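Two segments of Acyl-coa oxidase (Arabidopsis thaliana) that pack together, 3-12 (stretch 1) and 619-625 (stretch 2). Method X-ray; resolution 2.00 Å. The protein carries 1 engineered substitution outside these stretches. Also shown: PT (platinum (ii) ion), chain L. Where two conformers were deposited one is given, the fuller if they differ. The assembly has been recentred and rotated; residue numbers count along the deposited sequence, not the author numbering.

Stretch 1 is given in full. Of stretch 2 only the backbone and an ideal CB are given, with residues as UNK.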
ATOM      1  N   GLY B   3       0.580 -29.554 -19.059  1.00 43.81           N
ATOM      2  CA  GLY B   3      -0.590 -29.800 -18.239  1.00 40.69           C
ATOM      3  C   GLY B   3      -0.307 -30.403 -16.878  1.00 36.91           C
ATOM      4  O   GLY B   3      -1.188 -31.025 -16.287  1.00 38.51           O
ATOM      5  N   ILE B   4       0.908 -30.225 -16.373  1.00 30.51           N
ATOM      6  CA  ILE B   4       1.262 -30.765 -15.081  1.00 28.68           C
ATOM      7  C   ILE B   4       0.862 -29.814 -13.950  1.00 28.21           C
ATOM      8  O   ILE B   4       0.991 -28.593 -14.075  1.00 22.61           O
ATOM      9  CB  ILE B   4       2.784 -31.036 -14.989  1.00 31.74           C
ATOM     10  CG1 ILE B   4       3.237 -31.913 -16.160  1.00 36.48           C
ATOM     11  CG2 ILE B   4       3.114 -31.701 -13.658  1.00 32.56           C
ATOM     12  CD1 ILE B   4       2.473 -33.226 -16.323  1.00 34.07           C
ATOM     13  N   ASP B   5       0.387 -30.379 -12.842  1.00 22.19           N
ATOM     14  CA  ASP B   5      -0.000 -29.601 -11.672  1.00 21.48           C
ATOM     15  C   ASP B   5       1.104 -29.637 -10.624  1.00 20.33           C
ATOM     16  O   ASP B   5       1.201 -30.597  -9.854  1.00 15.28           O
ATOM     17  CB  ASP B   5      -1.293 -30.158 -11.069  1.00 20.65           C
ATOM     18  CG  ASP B   5      -1.743 -29.374  -9.851  1.00 21.83           C
ATOM     19  OD1 ASP B   5      -1.092 -28.354  -9.538  1.00 17.08           O
ATOM     20  OD2 ASP B   5      -2.736 -29.774  -9.212  1.00 20.87           O
ATOM     21  N   HIS B   6       1.932 -28.592 -10.585  1.00 19.95           N
ATOM     22  CA  HIS B   6       3.034 -28.526  -9.623  1.00 19.56           C
ATOM     23  C   HIS B   6       2.609 -28.408  -8.180  1.00 19.43           C
ATOM     24  O   HIS B   6       3.432 -28.536  -7.275  1.00 18.01           O
ATOM     25  CB  HIS B   6       3.949 -27.358  -9.956  1.00 21.81           C
ATOM     26  CG  HIS B   6       4.525 -27.438 -11.329  1.00 26.56           C
ATOM     27  ND1 HIS B   6       3.771 -27.220 -12.459  1.00 29.13           N
ATOM     28  CD2 HIS B   6       5.768 -27.751 -11.759  1.00 29.80           C
ATOM     29  CE1 HIS B   6       4.524 -27.398 -13.529  1.00 26.59           C
ATOM     30  NE2 HIS B   6       5.740 -27.723 -13.130  1.00 34.95           N
ATOM     31  N   LEU B   7       1.326 -28.150  -7.954  1.00 17.67           N
ATOM     32  CA  LEU B   7       0.810 -28.024  -6.595  1.00 18.84           C
ATOM     33  C   LEU B   7      -0.001 -29.266  -6.234  1.00 16.91           C
ATOM     34  O   LEU B   7      -0.710 -29.281  -5.229  1.00 14.56           O
ATOM     35  CB  LEU B   7      -0.058 -26.755  -6.485  1.00 16.19           C
ATOM     36  CG  LEU B   7       0.711 -25.422  -6.462  1.00 21.82           C
ATOM     37  CD1 LEU B   7      -0.226 -24.214  -6.735  1.00 16.31           C
ATOM     38  CD2 LEU B   7       1.421 -25.302  -5.103  1.00 18.62           C
ATOM     39  N   ALA B   8       0.122 -30.315  -7.048  1.00 17.11           N
ATOM     40  CA  ALA B   8      -0.629 -31.546  -6.816  1.00 19.83           C
ATOM     41  C   ALA B   8      -0.452 -32.101  -5.414  1.00 16.16           C
ATOM     42  O   ALA B   8      -1.429 -32.492  -4.784  1.00 17.10           O
ATOM     43  CB  ALA B   8      -0.260 -32.610  -7.844  1.00 20.45           C
ATOM     44  N   ASP B   9       0.787 -32.141  -4.937  0.50 15.42           N
ATOM     45  CA  ASP B   9       1.071 -32.649  -3.601  0.50 18.36           C
ATOM     46  C   ASP B   9       0.426 -31.771  -2.532  0.50 17.40           C
ATOM     47  O   ASP B   9      -0.112 -32.274  -1.543  0.50 17.44           O
ATOM     48  CB  ASP B   9       2.586 -32.727  -3.373  0.50 21.37           C
ATOM     49  CG  ASP B   9       2.941 -33.308  -2.021  0.50 26.93           C
ATOM     50  OD1 ASP B   9       2.439 -34.407  -1.708  0.50 27.39           O
ATOM     51  OD2 ASP B   9       3.712 -32.674  -1.265  0.50 28.83           O
ATOM     52  N   GLU B  10       0.470 -30.453  -2.725  1.00 15.03           N
ATOM     53  CA  GLU B  10      -0.133 -29.528  -1.762  1.00 16.98           C
ATOM     54  C   GLU B  10      -1.630 -29.808  -1.645  1.00 17.01           C
ATOM     55  O   GLU B  10      -2.186 -29.842  -0.552  1.00 15.60           O
ATOM     56  CB  GLU B  10       0.083 -28.071  -2.201  1.00 14.25           C
ATOM     57  CG  GLU B  10       1.476 -27.549  -1.916  1.00 15.94           C
ATOM     58  CD  GLU B  10       1.829 -27.629  -0.438  1.00 18.29           C
ATOM     59  OE1 GLU B  10       0.936 -27.367   0.385  1.00 20.66           O
ATOM     60  OE2 GLU B  10       2.991 -27.947  -0.100  1.00 16.70           O
ATOM     61  N   ARG B  11      -2.272 -30.014  -2.788  1.00 17.07           N
ATOM     62  CA  ARG B  11      -3.694 -30.289  -2.806  1.00 19.42           C
ATOM     63  C   ARG B  11      -4.016 -31.636  -2.147  1.00 20.48           C
ATOM     64  O   ARG B  11      -5.120 -31.839  -1.632  1.00 19.54           O
ATOM     65  CB  ARG B  11      -4.220 -30.237  -4.246  1.00 20.05           C
ATOM     66  CG  ARG B  11      -3.935 -28.878  -4.915  1.00 21.17           C
ATOM     67  CD  ARG B  11      -4.849 -28.539  -6.104  1.00 20.27           C
ATOM     68  NE  ARG B  11      -4.853 -27.085  -6.330  1.00 18.03           N
ATOM     69  CZ  ARG B  11      -4.077 -26.434  -7.195  1.00 18.57           C
ATOM     70  NH1 ARG B  11      -3.216 -27.087  -7.978  1.00 12.75           N
ATOM     71  NH2 ARG B  11      -4.116 -25.106  -7.235  1.00 14.38           N
ATOM     72  N   ASN B  12      -3.056 -32.556  -2.145  1.00 19.24           N
ATOM     73  CA  ASN B  12      -3.282 -33.849  -1.519  1.00 19.07           C
ATOM     74  C   ASN B  12      -3.097 -33.750  -0.011  1.00 20.06           C
ATOM     75  O   ASN B  12      -3.466 -34.657   0.718  1.00 18.33           O
ATOM     76  CB  ASN B  12      -2.353 -34.920  -2.100  1.00 17.03           C
ATOM     77  CG  ASN B  12      -2.782 -35.375  -3.483  1.00 17.94           C
ATOM     78  OD1 ASN B  12      -3.953 -35.265  -3.845  1.00 10.17           O
ATOM     79  ND2 ASN B  12      -1.840 -35.911  -4.254  1.00 16.24           N
ATOM     80  N   UNK B 619       0.171 -16.761  -9.269  1.00 14.05           N
ATOM     81  CA  UNK B 619      -0.940 -17.480  -8.686  1.00 10.65           C
ATOM     82  C   UNK B 619      -1.649 -18.496  -9.552  1.00 14.17           C
ATOM     83  O   UNK B 619      -2.759 -18.915  -9.228  1.00 14.69           O
ATOM     84  CB  UNK B 619      -1.976 -16.459  -8.211  1.00 10.65           C
ATOM     85  N   UNK B 620      -1.017 -18.893 -10.650  1.00 13.40           N
ATOM     86  CA  UNK B 620      -1.603 -19.861 -11.559  1.00 16.18           C
ATOM     87  C   UNK B 620      -2.015 -21.106 -10.800  1.00 15.07           C
ATOM     88  O   UNK B 620      -1.306 -21.574  -9.912  1.00 14.93           O
ATOM     89  CB  UNK B 620      -0.624 -20.216 -12.680  1.00 16.18           C
ATOM     90  N   UNK B 621      -3.155 -21.661 -11.183  1.00 15.73           N
ATOM     91  CA  UNK B 621      -3.673 -22.877 -10.576  1.00 15.35           C
ATOM     92  C   UNK B 621      -2.638 -24.007 -10.598  1.00 14.39           C
ATOM     93  O   UNK B 621      -2.444 -24.705  -9.594  1.00 16.39           O
ATOM     94  CB  UNK B 621      -4.948 -23.318 -11.297  1.00 15.35           C
ATOM     95  N   UNK B 622      -1.964 -24.193 -11.732  1.00 15.72           N
ATOM     96  CA  UNK B 622      -1.001 -25.288 -11.844  1.00 16.37           C
ATOM     97  C   UNK B 622       0.385 -25.042 -11.264  1.00 15.30           C
ATOM     98  O   UNK B 622       1.246 -25.919 -11.323  1.00 15.59           O
ATOM     99  CB  UNK B 622      -0.841 -25.646 -13.323  1.00 16.37           C
ATOM    100  N   UNK B 623       0.602 -23.852 -10.704  1.00 14.25           N
ATOM    101  CA  UNK B 623       1.891 -23.541 -10.122  1.00 11.39           C
ATOM    102  C   UNK B 623       3.070 -23.493 -11.079  1.00 15.18           C
ATOM    103  O   UNK B 623       4.213 -23.549 -10.632  1.00 14.86           O
ATOM    104  CB  UNK B 623       2.194 -24.570  -9.031  1.00 11.39           C
ATOM    105  N   UNK B 624       2.813 -23.384 -12.384  1.00 14.04           N
ATOM    106  CA  UNK B 624       3.883 -23.329 -13.389  1.00 16.34           C
ATOM    107  C   UNK B 624       4.321 -21.863 -13.543  1.00 15.00           C
ATOM    108  O   UNK B 624       4.191 -21.254 -14.595  1.00 18.53           O
ATOM    109  CB  UNK B 624       3.418 -23.908 -14.727  1.00 16.34           C
ATOM    110  N   UNK B 625       4.858 -21.312 -12.458  1.00 16.33           N
ATOM    111  CA  UNK B 625       5.250 -19.910 -12.390  1.00 14.29           C
ATOM    112  C   UNK B 625       6.425 -19.423 -13.241  1.00 14.05           C
ATOM    113  O   UNK B 625       6.267 -18.558 -14.114  1.00 18.18           O
ATOM    114  CB  UNK B 625       5.577 -19.593 -10.929  1.00 14.29           C
TER
HETATM  115 PT    PT L1663       6.482 -28.938 -15.116  1.00144.33          PT

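Position 619 lies outside the reach of stretch 1: its CA-to-CB bond points away and nothing of stretch 1 comes within 5.5 Å of the ideal CB. With phi/psi of -101/16°, many residues would fit; the deposited one is Gly 619.

At 620, CA-to-CB runs sideways and again meets no atom of stretch 1, so the contact leaves the choice wide. The residue is Arg 620. It opens a type I turn that ends at 623, and its side chain folds back within its own stretch.

The carbonyl of 621 is held by the guanidinium of Arg 11, with NH1 of Arg 11 3.0 Å and NH2 of Arg 11 2.9 Å from O of 621. These bonds reach a backbone oxygen, so they do not depend on the side chain at 621. The ideal CB, however, lies 4.5 Å from Arg 11 NH2, and its bond runs sideways; an aromatic ring would suit best, and a flat amide or a long aliphatic chain could also lie along the cation. The residue is Tyr 621. Its ring stacks on the guanidinium with centres 3.7 Å apart and planes 6° from parallel, placing Arg 11 CZ 3.7 Å from the ring centroid, a cation-pi arrangement. A water links the hydroxyl to stretch 1, 2.7 Å from Tyr 621 OH and 2.6 Å from Asp 5 OD2, to which it donates.

At 622, the carbonyl oxygen accepts from His 6 twice, from N of His 6 at 2.9 Å and from ND1 of His 6 at 3.1 Å. The ideal CB sits 3.6 Å from Ile 4 O, with the bond directed sideways; small or polar side chains would suit. Asp 622 is found here. Its carboxylate serves its own stretch, forming a salt bridge to Arg 620 and accepting from the backbone N of 624.

Position 623 has positive phi (64/17°), and its CB would point toward stretch 1, only 3.1 Å from Leu 7 CG and 3.4 Å from His 6 CB. Both features favour glycine, and Gly 623 lets Leu 7 CD1 approach to 4.1 Å from Gly 623 CA.

At 624, the ideal CB is 3.9 Å from His 6 CE1, with the bond sideways; a modest polar or aliphatic group could lie beside the imidazole. Asn 624 places OD1 3.5 Å from CE1 of His 6, whose NE2 binds platinum at 2.4 Å.

At 625, CA-to-CB runs sideways with stretch 1 beyond 5.5 Å, so many side chains would do; the residue is Val 625.

Stretch 2 619-625: GRYDGNV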
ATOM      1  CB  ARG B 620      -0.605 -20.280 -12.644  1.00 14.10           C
ATOM      2  CG  ARG B 620      -0.295 -19.257 -13.714  1.00 19.70           C
ATOM      3  CD  ARG B 620       0.764 -19.855 -14.656  1.00 23.23           C
ATOM      4  NE  ARG B 620       0.284 -21.081 -15.282  1.00 18.73           N
ATOM      5  CZ  ARG B 620      -0.466 -21.114 -16.383  1.00 23.59           C
ATOM      6  NH1 ARG B 620      -0.813 -19.984 -16.990  1.00 17.14           N
ATOM      7  NH2 ARG B 620      -0.905 -22.274 -16.859  1.00 21.56           N
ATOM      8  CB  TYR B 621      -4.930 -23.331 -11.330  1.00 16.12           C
ATOM      9  CG  TYR B 621      -5.519 -24.631 -10.827  1.00 19.07           C
ATOM     10  CD1 TYR B 621      -6.445 -24.637  -9.784  1.00 22.18           C
ATOM     11  CD2 TYR B 621      -5.111 -25.862 -11.353  1.00 18.58           C
ATOM     12  CE1 TYR B 621      -6.952 -25.839  -9.273  1.00 20.72           C
ATOM     13  CE2 TYR B 621      -5.615 -27.067 -10.849  1.00 18.63           C
ATOM     14  CZ  TYR B 621      -6.530 -27.048  -9.810  1.00 21.65           C
ATOM     15  OH  TYR B 621      -7.008 -28.239  -9.294  1.00 23.31           O
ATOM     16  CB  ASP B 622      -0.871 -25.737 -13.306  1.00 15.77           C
ATOM     17  CG  ASP B 622      -0.329 -24.644 -14.213  1.00 20.28           C
ATOM     18  OD1 ASP B 622       0.307 -23.694 -13.706  1.00 17.53           O
ATOM     19  OD2 ASP B 622      -0.522 -24.743 -15.444  1.00 14.60           O
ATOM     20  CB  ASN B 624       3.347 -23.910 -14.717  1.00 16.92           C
ATOM     21  CG  ASN B 624       4.450 -24.206 -15.721  1.00 20.80           C
ATOM     22  OD1 ASN B 624       5.559 -24.575 -15.343  1.00 23.00           O
ATOM     23  ND2 ASN B 624       4.139 -24.070 -17.007  1.00 19.40           N
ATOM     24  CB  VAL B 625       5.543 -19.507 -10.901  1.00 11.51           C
ATOM     25  CG1 VAL B 625       5.869 -18.020 -10.792  1.00  8.68           C
ATOM     26  CG2 VAL B 625       4.339 -19.836 -10.036  1.00  9.75           C
TER
HETATM   27  O   HOH W   1      -5.224 -30.234  -9.851  1.00 30.30           O
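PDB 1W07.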